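Local coordinates for cytochrome P450 reductase (Amycolatopsis methanolica 239, PDB 5OGX), which passes electrons from NADH through FAD and a [2Fe-2S] cluster to a partner cytochrome P450 that O-demethylates lignin-derived aromatic compounds, at residues 139-144 / 175-180; 239-244 / 286-291; 301-306 / 315-320. One frame throughout, in Å; residues are numbered along the deposited sequence. Where two conformers were deposited one is given.

How the contacts relate
Contact 1 comes first along the chain and lies in the FAD-binding part, where a loop of the antiparallel sheet meets helix 174-178. Contacts 2 and 3 follow in series, each setting a helix against a strand of the parallel sheet of the NAD-binding part. Their centres are about 10 Å apart and they touch, Phe289 CD2 lying 3.6 Å from Phe317 CE1, so helices 285-292 and 307-319 pack side by side against that sheet. The centre of contact 1 is about 32 Å from that of either. The three thus illustrate the modular build of the reductase, in which the FAD- and NAD-binding domains each have their own internal contacts, beside the [2Fe-2S] domain.

Contact 1 of 3, residues 139-144 / 175-180; sequences VVPGSG and DGWLFD. Unlike the reference sequence in segment 175-180: Gly176 (reference Arg).
The torsions of Trp177 and Val140 set up this contact: Trp177 carries CG anti to its backbone nitrogen (chi1 169°), which swings the indole out from helix 174-178 to the loop 139-144, while Val140 turns CG2 back beside its own nitrogen and against the benzo rim of the indole. Pro141 then comes down on the ring face. Its CD stands 3.5 Å from the centroid of the six-membered ring, 20° off the normal, a CH-pi contact with the two side chains crossing at about a right angle. The fit is close, CD approaching CE2 of Trp177 to 3.3 Å, and CG of Pro141 reaches the pyrrole side at NE1, 3.5 Å away. Val140 adds a more glancing touch, CG2 to Trp177 CE3 at 3.9 Å, with its CA over the same face as the proline. Leu178 CD2 covers the opposite face near the rim, 3.6 Å above the indole plane, so the ring is sandwiched between aliphatic groups. The loop keeps its bend through Val140 O, which accepts the backbone N-H groups of both Ser143 and Gly144. Helix 174-178 caps the antiparallel FAD-binding sheet, as in flavin reductases of this family. Val140 also packs on Ala173, a residue that binds FAD, and the flavin cofactor itself is about 6 Å from the valine side chain. With no hydrogen bond between the two segments, their attachment rests on dispersion and CH-pi attraction, which depends on how closely the proline fits the indole face.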
loop_
_atom_site.group_PDB
_atom_site.type_symbol
_atom_site.label_atom_id
_atom_site.label_comp_id
_atom_site.label_asym_id
_atom_site.label_seq_id
_atom_site.Cartn_x
_atom_site.Cartn_y
_atom_site.Cartn_z
ATOM N N VAL A 139 -3.688 -0.209 -15.200
ATOM C CA VAL A 139 -2.933 -0.161 -16.448
ATOM C C VAL A 139 -3.347 1.098 -17.200
ATOM O O VAL A 139 -4.543 1.339 -17.413
ATOM C CB VAL A 139 -3.173 -1.421 -17.300
ATOM C CG1 VAL A 139 -2.305 -1.379 -18.564
ATOM C CG2 VAL A 139 -2.877 -2.667 -16.490
ATOM N N VAL A 140 -2.365 1.907 -17.589
ATOM C CA VAL A 140 -2.650 3.152 -18.301
ATOM C C VAL A 140 -3.120 2.794 -19.705
ATOM O O VAL A 140 -2.413 2.094 -20.439
ATOM C CB VAL A 140 -1.422 4.077 -18.355
ATOM C CG1 VAL A 140 -1.741 5.362 -19.158
ATOM C CG2 VAL A 140 -0.930 4.392 -16.943
ATOM N N PRO A 141 -4.293 3.246 -20.123
ATOM C CA PRO A 141 -4.800 2.853 -21.443
ATOM C C PRO A 141 -3.864 3.328 -22.547
ATOM O O PRO A 141 -3.355 4.448 -22.511
ATOM C CB PRO A 141 -6.164 3.549 -21.534
ATOM C CG PRO A 141 -6.393 4.219 -20.245
ATOM C CD PRO A 141 -5.148 4.223 -19.432
ATOM N N GLY A 142 -3.623 2.447 -23.517
ATOM C CA GLY A 142 -2.814 2.787 -24.674
ATOM C C GLY A 142 -1.324 2.793 -24.415
ATOM O O GLY A 142 -0.521 2.658 -25.346
ATOM N N SER A 143 -0.940 2.959 -23.158
ATOM C CA SER A 143 0.455 3.048 -22.753
ATOM C C SER A 143 1.023 1.709 -22.292
ATOM O O SER A 143 2.172 1.388 -22.614
ATOM C CB SER A 143 0.596 4.083 -21.635
ATOM O OG SER A 143 1.623 3.703 -20.739
ATOM N N GLY A 144 0.251 0.923 -21.529
ATOM C CA GLY A 144 0.734 -0.322 -20.972
ATOM C C GLY A 144 1.428 -0.188 -19.632
ATOM O O GLY A 144 1.661 -1.206 -18.960
ATOM N N ASP A 175 -0.240 12.942 -14.776
ATOM C CA ASP A 175 -0.274 14.068 -15.709
ATOM C C ASP A 175 -0.856 13.661 -17.060
ATOM O O ASP A 175 -1.585 14.434 -17.688
ATOM C CB ASP A 175 1.143 14.621 -15.882
ATOM C CG ASP A 175 1.204 16.144 -15.878
ATOM O OD1 ASP A 175 0.217 16.807 -15.490
ATOM O OD2 ASP A 175 2.267 16.679 -16.261
ATOM N N GLY A 176 -0.569 12.439 -17.511
ATOM C CA GLY A 176 -0.993 12.022 -18.836
ATOM C C GLY A 176 -2.356 11.357 -18.955
ATOM O O GLY A 176 -2.815 11.119 -20.080
ATOM N N TRP A 177 -3.033 11.053 -17.847
ATOM C CA TRP A 177 -4.272 10.285 -17.941
ATOM C C TRP A 177 -5.248 10.598 -16.808
ATOM O O TRP A 177 -6.344 11.109 -17.065
ATOM C CB TRP A 177 -3.947 8.791 -17.982
ATOM C CG TRP A 177 -5.123 7.870 -17.825
ATOM C CD1 TRP A 177 -6.324 7.940 -18.477
ATOM C CD2 TRP A 177 -5.196 6.720 -16.969
ATOM N NE1 TRP A 177 -7.139 6.904 -18.075
ATOM C CE2 TRP A 177 -6.472 6.146 -17.147
ATOM C CE3 TRP A 177 -4.309 6.125 -16.066
ATOM C CZ2 TRP A 177 -6.883 5.005 -16.449
ATOM C CZ3 TRP A 177 -4.719 4.987 -15.373
ATOM C CH2 TRP A 177 -5.990 4.437 -15.579
ATOM N N LEU A 178 -4.874 10.298 -15.557
ATOM C CA LEU A 178 -5.825 10.472 -14.462
ATOM C C LEU A 178 -6.181 11.940 -14.242
ATOM O O LEU A 178 -7.260 12.241 -13.720
ATOM C CB LEU A 178 -5.272 9.855 -13.176
ATOM C CG LEU A 178 -5.034 8.344 -13.284
ATOM C CD1 LEU A 178 -4.181 7.848 -12.121
ATOM C CD2 LEU A 178 -6.357 7.587 -13.345
ATOM N N PHE A 179 -5.298 12.856 -14.629
ATOM C CA PHE A 179 -5.568 14.286 -14.557
ATOM C C PHE A 179 -5.891 14.889 -15.915
ATOM O O PHE A 179 -6.164 16.091 -15.999
ATOM C CB PHE A 179 -4.368 15.015 -13.942
ATOM C CG PHE A 179 -4.305 14.904 -12.450
ATOM C CD1 PHE A 179 -3.880 13.721 -11.848
ATOM C CD2 PHE A 179 -4.696 15.965 -11.647
ATOM C CE1 PHE A 179 -3.831 13.610 -10.470
ATOM C CE2 PHE A 179 -4.657 15.859 -10.266
ATOM C CZ PHE A 179 -4.223 14.681 -9.677
ATOM N N ASP A 180 -5.874 14.084 -16.979
ATOM C CA ASP A 180 -6.060 14.631 -18.325
ATOM C C ASP A 180 -6.648 13.536 -19.217
ATOM O O ASP A 180 -5.942 12.867 -19.977
ATOM C CB ASP A 180 -4.750 15.157 -18.907
ATOM C CG ASP A 180 -4.898 15.586 -20.345
ATOM O OD1 ASP A 180 -6.020 15.995 -20.706
ATOM O OD2 ASP A 180 -3.909 15.500 -21.106
#

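Contact 2 of 3, residues 239-244 / 286-291; sequences LLYHGV and TDAFVE
The hydroxyl of Tyr241 reaches past Phe289, its OH 3.5 Å from Phe289 CA, to a hydrogen bond with OD2 of Asp292 at the end of helix 285-292. This gives the buried phenol a polar mate, while the rest of the ring serves as an apolar surface facing the helix. Phe289 CB packs on it, 4.1 Å from the centroid of the tyrosine ring and 29° off the normal, an off-centre CH-pi contact, and the backbone N of Phe289 sits over the same ring. With Phe289 CG anti to the backbone nitrogen (chi1 166°), the phenylalanine side chain crosses that of the tyrosine at about a right angle and CD1 comes within 3.9 Å of Tyr241 CE1. On the other flank Ala288 CB approaches CE2 of Tyr241 obliquely, at 3.9 Å. Leu239, two residues before the tyrosine on the strand, completes the patch by placing CD1 at the edge of the Phe289 ring, 4.2 Å from CD1 of the phenylalanine. That ring also makes an edge-to-face contact with Trp299. The axes of 239-244 and 286-291 approach to 9.0 Å, with their directions at 145°, so the helix returns against the strand direction. Leu240 and His242, by contrast, pack on helix 219-232. A parallel sheet layered between helices in this way is the Rossmann-like nucleotide-binding fold of the NAD-binding domain of flavin reductases.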
loop_
_atom_site.group_PDB
_atom_site.type_symbol
_atom_site.label_atom_id
_atom_site.label_comp_id
_atom_site.label_asym_id
_atom_site.label_seq_id
_atom_site.Cartn_x
_atom_site.Cartn_y
_atom_site.Cartn_z
ATOM N N LEU A 239 -3.591 8.365 16.156
ATOM C CA LEU A 239 -3.083 9.678 15.780
ATOM C C LEU A 239 -2.715 9.644 14.301
ATOM O O LEU A 239 -1.819 8.888 13.897
ATOM C CB LEU A 239 -1.869 10.071 16.616
ATOM C CG LEU A 239 -1.970 10.064 18.135
ATOM C CD1 LEU A 239 -0.712 10.698 18.709
ATOM C CD2 LEU A 239 -3.187 10.820 18.585
ATOM N N LEU A 240 -3.413 10.439 13.495
ATOM C CA LEU A 240 -3.229 10.424 12.049
ATOM C C LEU A 240 -2.659 11.776 11.622
ATOM O O LEU A 240 -3.330 12.803 11.756
ATOM C CB LEU A 240 -4.559 10.138 11.355
ATOM C CG LEU A 240 -4.615 10.255 9.837
ATOM C CD1 LEU A 240 -3.536 9.397 9.168
ATOM C CD2 LEU A 240 -6.010 9.874 9.359
ATOM N N TYR A 241 -1.413 11.783 11.149
ATOM C CA TYR A 241 -0.751 13.014 10.719
ATOM C C TYR A 241 -0.702 13.037 9.200
ATOM O O TYR A 241 -0.323 12.042 8.576
ATOM C CB TYR A 241 0.672 13.125 11.282
ATOM C CG TYR A 241 0.748 13.198 12.787
ATOM C CD1 TYR A 241 0.681 12.047 13.548
ATOM C CD2 TYR A 241 0.896 14.424 13.444
ATOM C CE1 TYR A 241 0.749 12.091 14.926
ATOM C CE2 TYR A 241 0.963 14.484 14.829
ATOM C CZ TYR A 241 0.898 13.313 15.564
ATOM O OH TYR A 241 0.969 13.328 16.938
ATOM N N HIS A 242 -1.072 14.168 8.600
ATOM C CA HIS A 242 -1.041 14.315 7.145
ATOM C C HIS A 242 0.033 15.336 6.782
ATOM O O HIS A 242 -0.137 16.533 7.031
ATOM C CB HIS A 242 -2.410 14.740 6.617
ATOM C CG HIS A 242 -2.521 14.679 5.128
ATOM N ND1 HIS A 242 -3.478 15.374 4.418
ATOM C CD2 HIS A 242 -1.799 13.983 4.212
ATOM C CE1 HIS A 242 -3.334 15.118 3.128
ATOM N NE2 HIS A 242 -2.333 14.264 2.976
ATOM N N GLY A 243 1.135 14.867 6.192
ATOM C CA GLY A 243 2.226 15.776 5.874
ATOM C C GLY A 243 2.113 16.285 4.452
ATOM O O GLY A 243 2.169 15.498 3.502
ATOM N N VAL A 244 1.945 17.599 4.286
ATOM C CA VAL A 244 1.780 18.214 2.976
ATOM C C VAL A 244 2.611 19.491 2.926
ATOM O O VAL A 244 3.147 19.958 3.931
ATOM C CB VAL A 244 0.306 18.546 2.662
ATOM C CG1 VAL A 244 -0.546 17.279 2.584
ATOM C CG2 VAL A 244 -0.241 19.482 3.713
ATOM N N THR A 286 6.543 13.292 10.730
ATOM C CA THR A 286 7.146 12.480 11.775
ATOM C C THR A 286 7.638 13.340 12.933
ATOM O O THR A 286 7.514 12.951 14.099
ATOM C CB THR A 286 8.263 11.639 11.171
ATOM O OG1 THR A 286 7.661 10.783 10.189
ATOM C CG2 THR A 286 8.923 10.792 12.230
ATOM N N ASP A 287 8.158 14.534 12.636
ATOM C CA ASP A 287 8.593 15.443 13.697
ATOM C C ASP A 287 7.444 15.822 14.626
ATOM O O ASP A 287 7.639 15.962 15.838
ATOM C CB ASP A 287 9.201 16.709 13.090
ATOM C CG ASP A 287 10.408 16.428 12.217
ATOM O OD1 ASP A 287 10.944 15.299 12.266
ATOM O OD2 ASP A 287 10.836 17.350 11.489
ATOM N N ALA A 288 6.246 16.020 14.078
ATOM C CA ALA A 288 5.118 16.431 14.910
ATOM C C ALA A 288 4.691 15.321 15.862
ATOM O O ALA A 288 4.321 15.588 17.010
ATOM C CB ALA A 288 3.940 16.867 14.037
ATOM N N PHE A 289 4.718 14.065 15.405
ATOM C CA PHE A 289 4.385 12.973 16.309
ATOM C C PHE A 289 5.391 12.884 17.445
ATOM O O PHE A 289 5.012 12.749 18.613
ATOM C CB PHE A 289 4.329 11.641 15.559
ATOM C CG PHE A 289 4.333 10.441 16.467
ATOM C CD1 PHE A 289 3.213 10.123 17.217
ATOM C CD2 PHE A 289 5.446 9.602 16.531
ATOM C CE1 PHE A 289 3.190 9.023 18.032
ATOM C CE2 PHE A 289 5.440 8.485 17.360
ATOM C CZ PHE A 289 4.310 8.193 18.109
ATOM N N VAL A 290 6.684 12.941 17.109
ATOM C CA VAL A 290 7.733 12.884 18.122
ATOM C C VAL A 290 7.537 13.988 19.154
ATOM O O VAL A 290 7.748 13.784 20.355
ATOM C CB VAL A 290 9.117 12.964 17.453
ATOM C CG1 VAL A 290 10.206 13.089 18.502
ATOM C CG2 VAL A 290 9.350 11.739 16.570
ATOM N N GLU A 291 7.105 15.168 18.704
ATOM C CA GLU A 291 6.825 16.267 19.631
ATOM C C GLU A 291 5.654 15.933 20.553
ATOM O O GLU A 291 5.686 16.247 21.748
ATOM C CB GLU A 291 6.517 17.555 18.862
ATOM C CG GLU A 291 7.711 18.234 18.225
ATOM C CD GLU A 291 7.312 19.251 17.157
ATOM O OE1 GLU A 291 6.127 19.654 17.113
ATOM O OE2 GLU A 291 8.189 19.639 16.352
#

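Contact 3 of 3, residues 301-306 / 315-320; sequences GWLCGP and KAFKRR
Leu303 and Phe317 meet between the first strand and the helix of a beta-alpha-beta unit, strand 300-305, helix 307-319 and strand 327-331, which belongs to the Rossmann-like NAD-binding domain of the reductase. The two side chains come from opposite directions. In Leu303 CB points to the helix, and CG anti to the carbonyl carbon (chi1 -73°) sets the isopropyl end against the ring; its second torsion, 149°, lies well away from a fully staggered position. In this pose CD1 lies 3.6 Å from Phe317 CE2, oblique to the ring, and CG backs it at 3.7 Å from the same CE2. The other methyl, CD2, is 4.1 Å from CZ of the phenylalanine, so both branches follow one rim of the ring. Phe317 is also turned unusually: with chi2 at -5°, CA lies almost in the ring plane. Cut back to an alanine here, the leucine side chain would lose CG and both methyls, which would probably open a gap beside CE2 and CZ and leave the phenyl group freer to turn. The leucine also packs on Met309, Val310 and Val314 along the helix, and on Thr286 of helix 285-292. Phe317 in turn rests on Val211 and Ile213 of the neighbouring strand 210-215, and its ring meets that of Phe289. Gly301 is what lets the ring come so near the strand: Gly301 CA is 3.9 Å from Phe317 CE2, and any beta-carbon there would run into that same ring atom. Next in the strand, the backbone N of Trp302 lies at the ring's edge, near its plane, 4.3 Å from CE2 of Phe317.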
loop_
_atom_site.group_PDB
_atom_site.type_symbol
_atom_site.label_atom_id
_atom_site.label_comp_id
_atom_site.label_asym_id
_atom_site.label_seq_id
_atom_site.Cartn_x
_atom_site.Cartn_y
_atom_site.Cartn_z
ATOM N N GLY A 301 3.178 1.847 14.614
ATOM C CA GLY A 301 3.318 2.949 13.672
ATOM C C GLY A 301 3.135 2.509 12.239
ATOM O O GLY A 301 3.594 1.441 11.833
ATOM N N TRP A 302 2.473 3.355 11.463
ATOM C CA TRP A 302 2.090 3.063 10.086
ATOM C C TRP A 302 2.520 4.244 9.231
ATOM O O TRP A 302 1.980 5.341 9.381
ATOM C CB TRP A 302 0.577 2.845 9.989
ATOM C CG TRP A 302 0.121 1.753 10.917
ATOM C CD1 TRP A 302 0.016 1.793 12.288
ATOM C CD2 TRP A 302 -0.257 0.450 10.520
ATOM N NE1 TRP A 302 -0.408 0.564 12.765
ATOM C CE2 TRP A 302 -0.579 -0.273 11.689
ATOM C CE3 TRP A 302 -0.345 -0.182 9.281
ATOM C CZ2 TRP A 302 -0.978 -1.601 11.655
ATOM C CZ3 TRP A 302 -0.732 -1.515 9.249
ATOM C CH2 TRP A 302 -1.052 -2.202 10.431
ATOM N N LEU A 303 3.478 4.028 8.315
ATOM C CA LEU A 303 4.028 5.115 7.516
ATOM C C LEU A 303 3.758 4.834 6.046
ATOM O O LEU A 303 4.063 3.739 5.563
ATOM C CB LEU A 303 5.545 5.263 7.728
ATOM C CG LEU A 303 6.056 5.858 9.037
ATOM C CD1 LEU A 303 7.395 5.252 9.395
ATOM C CD2 LEU A 303 6.212 7.365 8.893
ATOM N N CYS A 304 3.234 5.826 5.329
ATOM C CA CYS A 304 2.997 5.626 3.906
ATOM C C CYS A 304 3.266 6.917 3.148
ATOM O O CYS A 304 2.822 7.988 3.562
ATOM C CB CYS A 304 1.568 5.144 3.668
ATOM S SG CYS A 304 1.119 5.074 1.941
ATOM N N GLY A 305 3.987 6.811 2.042
ATOM C CA GLY A 305 4.317 7.974 1.250
ATOM C C GLY A 305 5.542 7.695 0.410
ATOM O O GLY A 305 5.921 6.544 0.206
ATOM N N PRO A 306 6.209 8.746 -0.059
ATOM C CA PRO A 306 7.436 8.544 -0.827
ATOM C C PRO A 306 8.443 7.737 -0.031
ATOM O O PRO A 306 8.493 7.821 1.209
ATOM C CB PRO A 306 7.932 9.976 -1.080
ATOM C CG PRO A 306 6.668 10.811 -1.035
ATOM C CD PRO A 306 5.838 10.167 0.053
ATOM N N LYS A 315 13.148 5.200 10.959
ATOM C CA LYS A 315 14.299 5.365 11.835
ATOM C C LYS A 315 13.975 6.296 12.998
ATOM O O LYS A 315 14.429 6.068 14.123
ATOM C CB LYS A 315 15.502 5.868 11.033
ATOM C CG LYS A 315 16.074 4.758 10.158
ATOM C CD LYS A 315 17.064 5.254 9.125
ATOM C CE LYS A 315 17.246 4.201 8.037
ATOM N NZ LYS A 315 18.319 4.542 7.061
ATOM N N ALA A 316 13.185 7.340 12.747
ATOM C CA ALA A 316 12.804 8.245 13.826
ATOM C C ALA A 316 11.939 7.537 14.860
ATOM O O ALA A 316 12.143 7.719 16.069
ATOM C CB ALA A 316 12.072 9.462 13.265
ATOM N N PHE A 317 10.955 6.753 14.408
ATOM C CA PHE A 317 10.174 5.934 15.336
ATOM C C PHE A 317 11.088 5.072 16.204
ATOM O O PHE A 317 10.919 4.984 17.425
ATOM C CB PHE A 317 9.210 5.030 14.566
ATOM C CG PHE A 317 7.992 5.715 13.997
ATOM C CD1 PHE A 317 7.711 7.043 14.253
ATOM C CD2 PHE A 317 7.115 4.983 13.204
ATOM C CE1 PHE A 317 6.567 7.637 13.725
ATOM C CE2 PHE A 317 5.972 5.563 12.689
ATOM C CZ PHE A 317 5.708 6.888 12.945
ATOM N N LYS A 318 12.071 4.415 15.582
ATOM C CA LYS A 318 12.903 3.483 16.341
ATOM C C LYS A 318 13.777 4.214 17.349
ATOM O O LYS A 318 14.017 3.709 18.451
ATOM C CB LYS A 318 13.765 2.646 15.393
ATOM C CG LYS A 318 13.008 1.557 14.669
ATOM C CD LYS A 318 13.903 0.879 13.618
ATOM C CE LYS A 318 13.148 -0.207 12.859
ATOM N NZ LYS A 318 14.073 -1.070 12.050
ATOM N N ARG A 319 14.249 5.412 17.002
ATOM C CA ARG A 319 15.086 6.167 17.930
ATOM C C ARG A 319 14.311 6.582 19.172
ATOM O O ARG A 319 14.910 6.788 20.235
ATOM C CB ARG A 319 15.671 7.392 17.234
ATOM C CG ARG A 319 16.652 7.044 16.129
ATOM C CD ARG A 319 17.358 8.282 15.599
ATOM N NE ARG A 319 16.539 9.484 15.721
ATOM C CZ ARG A 319 15.909 10.064 14.707
ATOM N NH1 ARG A 319 15.186 11.148 14.922
ATOM N NH2 ARG A 319 16.000 9.555 13.481
ATOM N N ARG A 320 12.991 6.716 19.059
ATOM C CA ARG A 320 12.132 6.995 20.200
ATOM C C ARG A 320 11.562 5.718 20.805
ATOM O O ARG A 320 10.569 5.777 21.543
ATOM C CB ARG A 320 11.017 7.960 19.794
ATOM C CG ARG A 320 11.519 9.364 19.434
ATOM C CD ARG A 320 12.651 9.783 20.365
ATOM N NE ARG A 320 13.030 11.188 20.228
ATOM C CZ ARG A 320 12.510 12.177 20.946
ATOM N NH1 ARG A 320 11.575 11.924 21.850
ATOM N NH2 ARG A 320 12.924 13.425 20.759
#